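Local coordinates for exopolygalacturonase (Yersinia enterocolitica, PDB 2UVF), which hydrolyses the polygalacturonic acid of pectin from a chain end, as a family 28 glycoside hydrolase with exo activity, at residues A[420-425]-A[448-453]; A[477-482]-A[519-524]; A[550-555]-A[572-577]. One frame throughout, in Å; residues are numbered along the deposited sequence.

Contact 1 of 3, residues A[420-425]-A[448-453]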
# COMPACT_ATOMS: atom_id res chain seq x y z
N PRO A 420 -16.31 -7.40 3.19
CA PRO A 420 -15.57 -7.11 1.97
C PRO A 420 -14.42 -6.12 2.27
O PRO A 420 -14.49 -5.37 3.26
CB PRO A 420 -16.64 -6.52 1.06
CG PRO A 420 -17.63 -5.92 1.97
CD PRO A 420 -17.66 -6.81 3.17
N MET A 421 -13.36 -6.18 1.46
CA MET A 421 -12.32 -5.15 1.44
C MET A 421 -12.95 -3.90 0.77
O MET A 421 -13.04 -3.83 -0.46
CB MET A 421 -11.08 -5.68 0.69
CG MET A 421 -9.87 -4.74 0.55
SD MET A 421 -9.16 -4.11 2.07
CE MET A 421 -9.73 -2.39 2.01
N LYS A 422 -13.39 -2.94 1.59
CA LYS A 422 -14.24 -1.83 1.10
C LYS A 422 -13.75 -0.44 1.52
O LYS A 422 -13.68 -0.13 2.71
CB LYS A 422 -15.71 -2.05 1.55
CG LYS A 422 -16.67 -0.90 1.22
CD LYS A 422 -18.13 -1.17 1.64
CE LYS A 422 -18.94 0.14 1.48
NZ LYS A 422 -20.33 0.17 2.10
N GLY A 423 -13.41 0.40 0.55
CA GLY A 423 -13.00 1.79 0.84
C GLY A 423 -11.51 2.05 0.97
O GLY A 423 -10.95 2.02 2.08
N ALA A 424 -10.86 2.34 -0.16
CA ALA A 424 -9.41 2.66 -0.15
C ALA A 424 -9.12 3.97 -0.90
O ALA A 424 -9.64 4.21 -1.96
CB ALA A 424 -8.63 1.53 -0.76
N TRP A 425 -8.27 4.81 -0.35
CA TRP A 425 -7.96 6.05 -1.05
C TRP A 425 -6.44 6.18 -1.10
O TRP A 425 -5.77 6.27 -0.09
CB TRP A 425 -8.72 7.21 -0.39
CG TRP A 425 -8.60 8.57 -1.00
CD1 TRP A 425 -8.31 8.90 -2.29
CD2 TRP A 425 -8.79 9.80 -0.29
NE1 TRP A 425 -8.28 10.28 -2.43
CE2 TRP A 425 -8.59 10.85 -1.22
CE3 TRP A 425 -9.12 10.11 1.04
CZ2 TRP A 425 -8.71 12.19 -0.86
CZ3 TRP A 425 -9.23 11.45 1.40
CH2 TRP A 425 -9.04 12.48 0.45
N ILE A 448 -13.48 -6.96 -3.38
CA ILE A 448 -12.66 -5.77 -3.21
C ILE A 448 -13.38 -4.63 -3.92
O ILE A 448 -13.76 -4.75 -5.08
CB ILE A 448 -11.21 -5.95 -3.79
CG1 ILE A 448 -10.47 -7.05 -3.01
CG2 ILE A 448 -10.44 -4.61 -3.77
CD1 ILE A 448 -9.42 -7.80 -3.80
N GLU A 449 -13.58 -3.51 -3.22
CA GLU A 449 -14.46 -2.50 -3.77
C GLU A 449 -14.24 -1.10 -3.21
O GLU A 449 -13.70 -0.93 -2.12
CB GLU A 449 -15.92 -2.92 -3.53
CG GLU A 449 -16.32 -2.91 -2.06
CD GLU A 449 -17.61 -3.68 -1.77
OE1 GLU A 449 -18.13 -4.38 -2.67
OE2 GLU A 449 -18.07 -3.57 -0.62
N ASP A 450 -14.69 -0.11 -3.99
CA ASP A 450 -14.63 1.30 -3.62
C ASP A 450 -13.19 1.75 -3.42
O ASP A 450 -12.86 2.29 -2.37
CB ASP A 450 -15.46 1.61 -2.35
CG ASP A 450 -16.90 1.07 -2.39
OD1 ASP A 450 -17.43 0.71 -3.48
OD2 ASP A 450 -17.52 1.03 -1.29
N ILE A 451 -12.37 1.54 -4.44
CA ILE A 451 -10.93 1.83 -4.43
C ILE A 451 -10.65 3.03 -5.34
O ILE A 451 -10.98 2.99 -6.53
CB ILE A 451 -10.09 0.59 -4.95
CG1 ILE A 451 -10.50 -0.76 -4.31
CG2 ILE A 451 -8.59 0.84 -4.83
CD1 ILE A 451 -10.37 -0.86 -2.75
N LEU A 452 -10.04 4.08 -4.79
CA LEU A 452 -9.63 5.26 -5.58
C LEU A 452 -8.12 5.60 -5.50
O LEU A 452 -7.62 6.02 -4.46
CB LEU A 452 -10.51 6.50 -5.25
CG LEU A 452 -10.15 7.84 -5.93
CD1 LEU A 452 -10.22 7.75 -7.46
CD2 LEU A 452 -11.00 9.00 -5.44
N ALA A 453 -7.42 5.42 -6.61
CA ALA A 453 -5.98 5.72 -6.70
C ALA A 453 -5.72 6.94 -7.62
O ALA A 453 -5.76 6.84 -8.85
CB ALA A 453 -5.20 4.47 -7.17

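Contact 2 of 3, residues A[477-482]-A[519-524]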
# COMPACT_ATOMS: atom_id res chain seq x y z
N ALA A 477 -13.48 -7.78 -7.94
CA ALA A 477 -13.28 -6.38 -7.60
C ALA A 477 -14.22 -5.53 -8.44
O ALA A 477 -14.48 -5.82 -9.62
CB ALA A 477 -11.82 -5.97 -7.81
N ARG A 478 -14.75 -4.50 -7.81
CA ARG A 478 -15.70 -3.61 -8.44
C ARG A 478 -15.49 -2.21 -7.93
O ARG A 478 -14.91 -2.01 -6.86
CB ARG A 478 -17.15 -4.07 -8.19
CG ARG A 478 -17.59 -4.15 -6.73
CD ARG A 478 -18.91 -4.94 -6.64
NE ARG A 478 -19.36 -5.22 -5.28
CZ ARG A 478 -20.25 -6.17 -4.97
NH1 ARG A 478 -20.79 -6.94 -5.91
NH2 ARG A 478 -20.59 -6.37 -3.70
N ASN A 479 -15.98 -1.24 -8.69
CA ASN A 479 -15.84 0.18 -8.39
C ASN A 479 -14.40 0.58 -8.00
O ASN A 479 -14.14 1.10 -6.92
CB ASN A 479 -16.88 0.63 -7.37
CG ASN A 479 -16.89 2.13 -7.20
OD1 ASN A 479 -16.59 2.87 -8.14
ND2 ASN A 479 -17.21 2.59 -5.99
N VAL A 480 -13.48 0.32 -8.93
CA VAL A 480 -12.06 0.64 -8.79
C VAL A 480 -11.74 1.76 -9.80
O VAL A 480 -12.00 1.60 -10.99
CB VAL A 480 -11.16 -0.62 -9.04
CG1 VAL A 480 -9.72 -0.24 -9.27
CG2 VAL A 480 -11.28 -1.63 -7.88
N THR A 481 -11.22 2.88 -9.30
CA THR A 481 -10.86 4.04 -10.13
C THR A 481 -9.37 4.29 -10.06
O THR A 481 -8.79 4.37 -8.98
CB THR A 481 -11.65 5.35 -9.75
OG1 THR A 481 -13.04 5.17 -10.00
CG2 THR A 481 -11.18 6.55 -10.58
N PHE A 482 -8.76 4.44 -11.23
CA PHE A 482 -7.34 4.67 -11.34
C PHE A 482 -7.16 5.89 -12.25
O PHE A 482 -7.25 5.78 -13.46
CB PHE A 482 -6.66 3.42 -11.92
CG PHE A 482 -5.16 3.50 -11.97
CD1 PHE A 482 -4.39 2.96 -10.94
CD2 PHE A 482 -4.52 4.11 -13.04
CE1 PHE A 482 -3.01 3.01 -11.00
CE2 PHE A 482 -3.15 4.16 -13.10
CZ PHE A 482 -2.39 3.61 -12.08
N PHE A 519 -14.46 -9.15 -12.56
CA PHE A 519 -14.09 -7.75 -12.44
C PHE A 519 -15.04 -6.90 -13.28
O PHE A 519 -15.28 -7.20 -14.45
CB PHE A 519 -12.64 -7.53 -12.88
CG PHE A 519 -11.63 -8.28 -12.05
CD1 PHE A 519 -11.40 -7.92 -10.72
CD2 PHE A 519 -10.91 -9.34 -12.60
CE1 PHE A 519 -10.47 -8.61 -9.94
CE2 PHE A 519 -9.97 -10.02 -11.84
CZ PHE A 519 -9.75 -9.66 -10.51
N TYR A 520 -15.60 -5.87 -12.66
CA TYR A 520 -16.47 -4.94 -13.36
C TYR A 520 -16.47 -3.55 -12.73
O TYR A 520 -16.17 -3.37 -11.54
CB TYR A 520 -17.90 -5.52 -13.53
CG TYR A 520 -18.73 -5.62 -12.28
CD1 TYR A 520 -19.48 -4.53 -11.83
CD2 TYR A 520 -18.78 -6.81 -11.55
CE1 TYR A 520 -20.24 -4.62 -10.67
CE2 TYR A 520 -19.55 -6.91 -10.39
CZ TYR A 520 -20.28 -5.82 -9.96
OH TYR A 520 -21.03 -5.90 -8.80
N ASP A 521 -16.82 -2.55 -13.54
CA ASP A 521 -16.89 -1.17 -13.09
C ASP A 521 -15.47 -0.68 -12.70
O ASP A 521 -15.19 -0.36 -11.54
CB ASP A 521 -17.93 -1.02 -11.96
CG ASP A 521 -18.17 0.42 -11.56
OD1 ASP A 521 -17.94 1.33 -12.39
OD2 ASP A 521 -18.59 0.64 -10.40
N PHE A 522 -14.59 -0.69 -13.69
CA PHE A 522 -13.22 -0.18 -13.59
C PHE A 522 -13.11 1.04 -14.47
O PHE A 522 -13.55 1.04 -15.62
CB PHE A 522 -12.19 -1.22 -14.05
CG PHE A 522 -11.71 -2.15 -12.96
CD1 PHE A 522 -12.61 -2.84 -12.15
CD2 PHE A 522 -10.34 -2.37 -12.77
CE1 PHE A 522 -12.16 -3.70 -11.15
CE2 PHE A 522 -9.88 -3.24 -11.78
CZ PHE A 522 -10.79 -3.90 -10.98
N THR A 523 -12.49 2.07 -13.92
CA THR A 523 -12.27 3.33 -14.60
C THR A 523 -10.78 3.67 -14.64
O THR A 523 -10.11 3.79 -13.59
CB THR A 523 -13.06 4.45 -13.91
OG1 THR A 523 -14.46 4.13 -14.00
CG2 THR A 523 -12.80 5.80 -14.55
N LEU A 524 -10.28 3.81 -15.87
CA LEU A 524 -8.96 4.36 -16.16
C LEU A 524 -9.13 5.71 -16.90
O LEU A 524 -9.62 5.75 -18.01
CB LEU A 524 -8.15 3.37 -17.00
CG LEU A 524 -6.62 3.46 -16.91
CD1 LEU A 524 -6.09 2.59 -15.79
CD2 LEU A 524 -6.03 3.01 -18.24

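Contact 3 of 3, residues A[550-555]-A[572-577]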
# COMPACT_ATOMS: atom_id res chain seq x y z
N TRP A 550 -16.26 -13.53 -17.82
CA TRP A 550 -15.86 -12.31 -18.50
C TRP A 550 -15.88 -11.08 -17.59
O TRP A 550 -16.58 -11.04 -16.57
CB TRP A 550 -16.66 -12.06 -19.81
CG TRP A 550 -18.16 -12.10 -19.66
CD1 TRP A 550 -18.96 -11.12 -19.13
CD2 TRP A 550 -19.03 -13.17 -20.06
NE1 TRP A 550 -20.28 -11.52 -19.16
CE2 TRP A 550 -20.35 -12.77 -19.73
CE3 TRP A 550 -18.82 -14.43 -20.64
CZ2 TRP A 550 -21.47 -13.59 -19.98
CZ3 TRP A 550 -19.92 -15.24 -20.89
CH2 TRP A 550 -21.24 -14.82 -20.56
N HIS A 551 -15.08 -10.09 -17.99
CA HIS A 551 -15.04 -8.78 -17.35
C HIS A 551 -16.00 -7.87 -18.08
O HIS A 551 -16.25 -8.03 -19.27
CB HIS A 551 -13.62 -8.18 -17.44
CG HIS A 551 -12.53 -9.16 -17.16
ND1 HIS A 551 -12.07 -9.43 -15.89
CD2 HIS A 551 -11.81 -9.95 -17.99
CE1 HIS A 551 -11.11 -10.33 -15.95
NE2 HIS A 551 -10.93 -10.67 -17.22
N ARG A 552 -16.54 -6.89 -17.37
CA ARG A 552 -17.51 -6.01 -17.98
C ARG A 552 -17.40 -4.63 -17.36
O ARG A 552 -16.80 -4.47 -16.31
CB ARG A 552 -18.94 -6.60 -17.87
CG ARG A 552 -19.56 -6.50 -16.48
CD ARG A 552 -20.80 -7.38 -16.30
NE ARG A 552 -21.40 -7.12 -14.99
CZ ARG A 552 -22.36 -6.24 -14.75
NH1 ARG A 552 -22.90 -5.54 -15.76
NH2 ARG A 552 -22.81 -6.05 -13.51
N LEU A 553 -17.96 -3.63 -18.04
CA LEU A 553 -18.03 -2.26 -17.51
C LEU A 553 -16.67 -1.59 -17.23
O LEU A 553 -16.47 -1.00 -16.17
CB LEU A 553 -18.97 -2.18 -16.29
CG LEU A 553 -20.45 -2.48 -16.57
CD1 LEU A 553 -21.19 -2.66 -15.27
CD2 LEU A 553 -21.11 -1.38 -17.44
N VAL A 554 -15.75 -1.71 -18.18
CA VAL A 554 -14.47 -0.99 -18.15
C VAL A 554 -14.60 0.34 -18.92
O VAL A 554 -14.80 0.35 -20.13
CB VAL A 554 -13.30 -1.84 -18.73
CG1 VAL A 554 -12.00 -1.06 -18.75
CG2 VAL A 554 -13.12 -3.14 -17.95
N HIS A 555 -14.48 1.46 -18.19
CA HIS A 555 -14.55 2.81 -18.78
C HIS A 555 -13.16 3.44 -18.85
O HIS A 555 -12.57 3.78 -17.81
CB HIS A 555 -15.50 3.70 -17.97
CG HIS A 555 -16.67 2.98 -17.38
ND1 HIS A 555 -17.72 2.52 -18.15
CD2 HIS A 555 -16.94 2.60 -16.11
CE1 HIS A 555 -18.60 1.91 -17.37
NE2 HIS A 555 -18.15 1.95 -16.13
N LEU A 572 -14.36 -9.21 -22.76
CA LEU A 572 -14.80 -7.97 -22.16
C LEU A 572 -16.16 -7.55 -22.72
O LEU A 572 -16.40 -7.67 -23.91
CB LEU A 572 -13.75 -6.89 -22.40
CG LEU A 572 -14.01 -5.54 -21.74
CD1 LEU A 572 -13.78 -5.62 -20.24
CD2 LEU A 572 -13.12 -4.50 -22.39
N ARG A 573 -17.03 -7.05 -21.86
CA ARG A 573 -18.35 -6.59 -22.29
C ARG A 573 -18.70 -5.23 -21.73
O ARG A 573 -18.19 -4.85 -20.67
CB ARG A 573 -19.43 -7.60 -21.87
CG ARG A 573 -19.12 -9.00 -22.30
CD ARG A 573 -20.36 -9.86 -22.36
NE ARG A 573 -20.05 -11.13 -23.03
CZ ARG A 573 -20.97 -11.97 -23.49
NH1 ARG A 573 -22.27 -11.69 -23.38
NH2 ARG A 573 -20.58 -13.10 -24.07
N ASP A 574 -19.59 -4.52 -22.42
CA ASP A 574 -20.15 -3.23 -21.95
C ASP A 574 -19.07 -2.17 -21.57
O ASP A 574 -19.25 -1.37 -20.64
CB ASP A 574 -21.15 -3.42 -20.78
CG ASP A 574 -21.95 -4.73 -20.87
OD1 ASP A 574 -22.39 -5.11 -21.99
OD2 ASP A 574 -22.16 -5.37 -19.81
N SER A 575 -17.97 -2.16 -22.33
CA SER A 575 -16.84 -1.29 -22.04
C SER A 575 -16.50 -0.29 -23.16
O SER A 575 -16.73 -0.56 -24.33
CB SER A 575 -15.63 -2.16 -21.72
OG SER A 575 -15.90 -3.01 -20.62
N GLU A 576 -15.97 0.88 -22.80
CA GLU A 576 -15.53 1.86 -23.81
C GLU A 576 -14.14 2.48 -23.58
O GLU A 576 -13.76 2.76 -22.44
CB GLU A 576 -16.59 2.96 -24.06
CG GLU A 576 -16.79 3.94 -22.92
CD GLU A 576 -17.56 3.34 -21.78
OE1 GLU A 576 -18.41 2.45 -22.03
OE2 GLU A 576 -17.30 3.74 -20.62
N PHE A 577 -13.42 2.72 -24.69
CA PHE A 577 -12.06 3.25 -24.69
C PHE A 577 -11.96 4.54 -25.51
O PHE A 577 -11.73 4.51 -26.72
CB PHE A 577 -11.10 2.20 -25.25
CG PHE A 577 -11.11 0.90 -24.50
CD1 PHE A 577 -12.00 -0.12 -24.86
CD2 PHE A 577 -10.22 0.69 -23.44
CE1 PHE A 577 -12.01 -1.33 -24.16
CE2 PHE A 577 -10.24 -0.52 -22.74
CZ PHE A 577 -11.13 -1.53 -23.09

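Contact 1 of 3, residues A[420-425]-A[448-453]
The side chain of E449 crosses those of P420 and K422 obliquely. Its OE2 lies 3.5 Å from CG of P420 and 3.3 Å from CD of K422, touching both through aliphatic carbons. K422 is fully extended and runs alongside D450, with K422 CE 3.2 Å from D450 OD2 but K422 NZ 4.5 Å away, beyond a salt bridge. On the other face, A424 CB rests on I451 CD1 at 3.6 Å, and M421 CB meets I448 CG1. Back on the face of K422 and E449, L452 CD2 lies beside W425 CD1.

Of four backbone bonds the straightest is L452 N to A424 O (2.9 Å, 173°); E449 N to M421 O, G423 N to E449 O and A424 N to D450 O complete the set. G423 has a positive phi of 95°, where a side chain would press on the preceding carbonyl. D450, across from it, also has a positive phi, so both strands bend at the same level, as in stacked coils of a parallel beta-helix.

E449 OE1 forms a salt bridge with R478, and D450 OD1 bonds N479. Inside, F407 of strand 405-408 packs on M421, A424, I448 and I451, while strand 476-490 flanks 448-453.

Contact 2 of 3, residues A[477-482]-A[519-524]
F519 has its CG anti to the carbonyl carbon, and the ring turns its edge to A477 CB, which lies 3.5 Å from F519 CD1. Y520 follows on the other face. Its N bonds A477 O at 3.2 Å, nearly along the C=O axis. Its CG takes the crowded position between N and carbonyl carbon (chi1 71°), and R478 does the same (chi1 60°), so the two side chains run alongside. R478 CB lies over one face of the Y520 ring, toward the rim. R478 NH1 then donates to Y520 OH at 3.1 Å, with the oxygen tilted 22° from the guanidinium plane.

D521 and N479 both have left-handed backbones, and the chain turns a corner at N479. The carboxylate and amide lie almost parallel, with D521 OD2 3.5 Å from N479 CB. N479 ND2 itself bonds D450 OD1. D521 O accepts from V480 N. F522 returns to F519's side of the sheet. V480 CB stands over the centre of its ring, 3.8 Å from the centroid, a CH-pi contact. T523 is gripped at both backbone ends: its N bonds V480 O, and its O takes F482 N at 2.8 Å. L524 closes the segment with CD1 3.5 Å from F482 CD2.

The two faces differ in chemistry. F519, F522 and L524 line a buried apolar interior with M497 and M495 of strand 493-500. On the polar face, the E449 salt bridge at NE and Y520 OH at NH1 would fix the rotation of the R478 guanidinium; E449 probably offsets its charge, and W447 adds a cation-pi contact.

Contact 3 of 3, residues A[550-555]-A[572-577]
One face of the W550 indole carries the guanidinium of R573, which lies flat on it with planes 8° apart. R573 CZ is 3.9 Å from the centroid of the six-membered ring, a cation-pi contact. R573 CD sits over the five-membered ring. The H555 ring receives E576 at its edge, nearly in plane: H555 ND1 donates to the syn lone pair of E576 OE2 at 2.8 Å. L553 O lies over one face of the imidazole.

The segments are parallel rungs near the C-terminal end of the right-handed beta-helix of family 28. L553 and D574 both have left-handed backbones and mark the bend. There the side chain of S575 stands in for a strand bond. Its OG accepts from V554 N at 2.8 Å and donates, from above the carbonyl plane, to R573 O, which also takes L553 N. On either side of the bend, R573 N bonds H551 O and E576 N bonds V554 O.

Inside, V554 CG2 presses on L572 CD1 at 3.4 Å, a tight fit. I541 touches both H551 and L572, and H551 NE2 bonds K542 O. On the outer face, R552 makes a cation-pi contact with Y520.

In the fold
The three contacts follow one another along the beta-helix wall, each at the bend of successive coils. Contacts 1 and 2 have centres about 10 Å apart, as do contacts 2 and 3. Contacts 1 and 3 do not touch; their nearest atoms are about 11 Å apart. Probable backbone hydrogen bonds, both 2.8 Å, join neighbours: T481 N to I451 O between contacts 1 and 2, and H555 N to F522 O between contacts 2 and 3. Distance from the bound galacturonic acid grows from about 8 Å at the I448 side chain to about 10 Å at F519. No residue of the six segments lines the sugar pocket; contact 1 lies nearest to it.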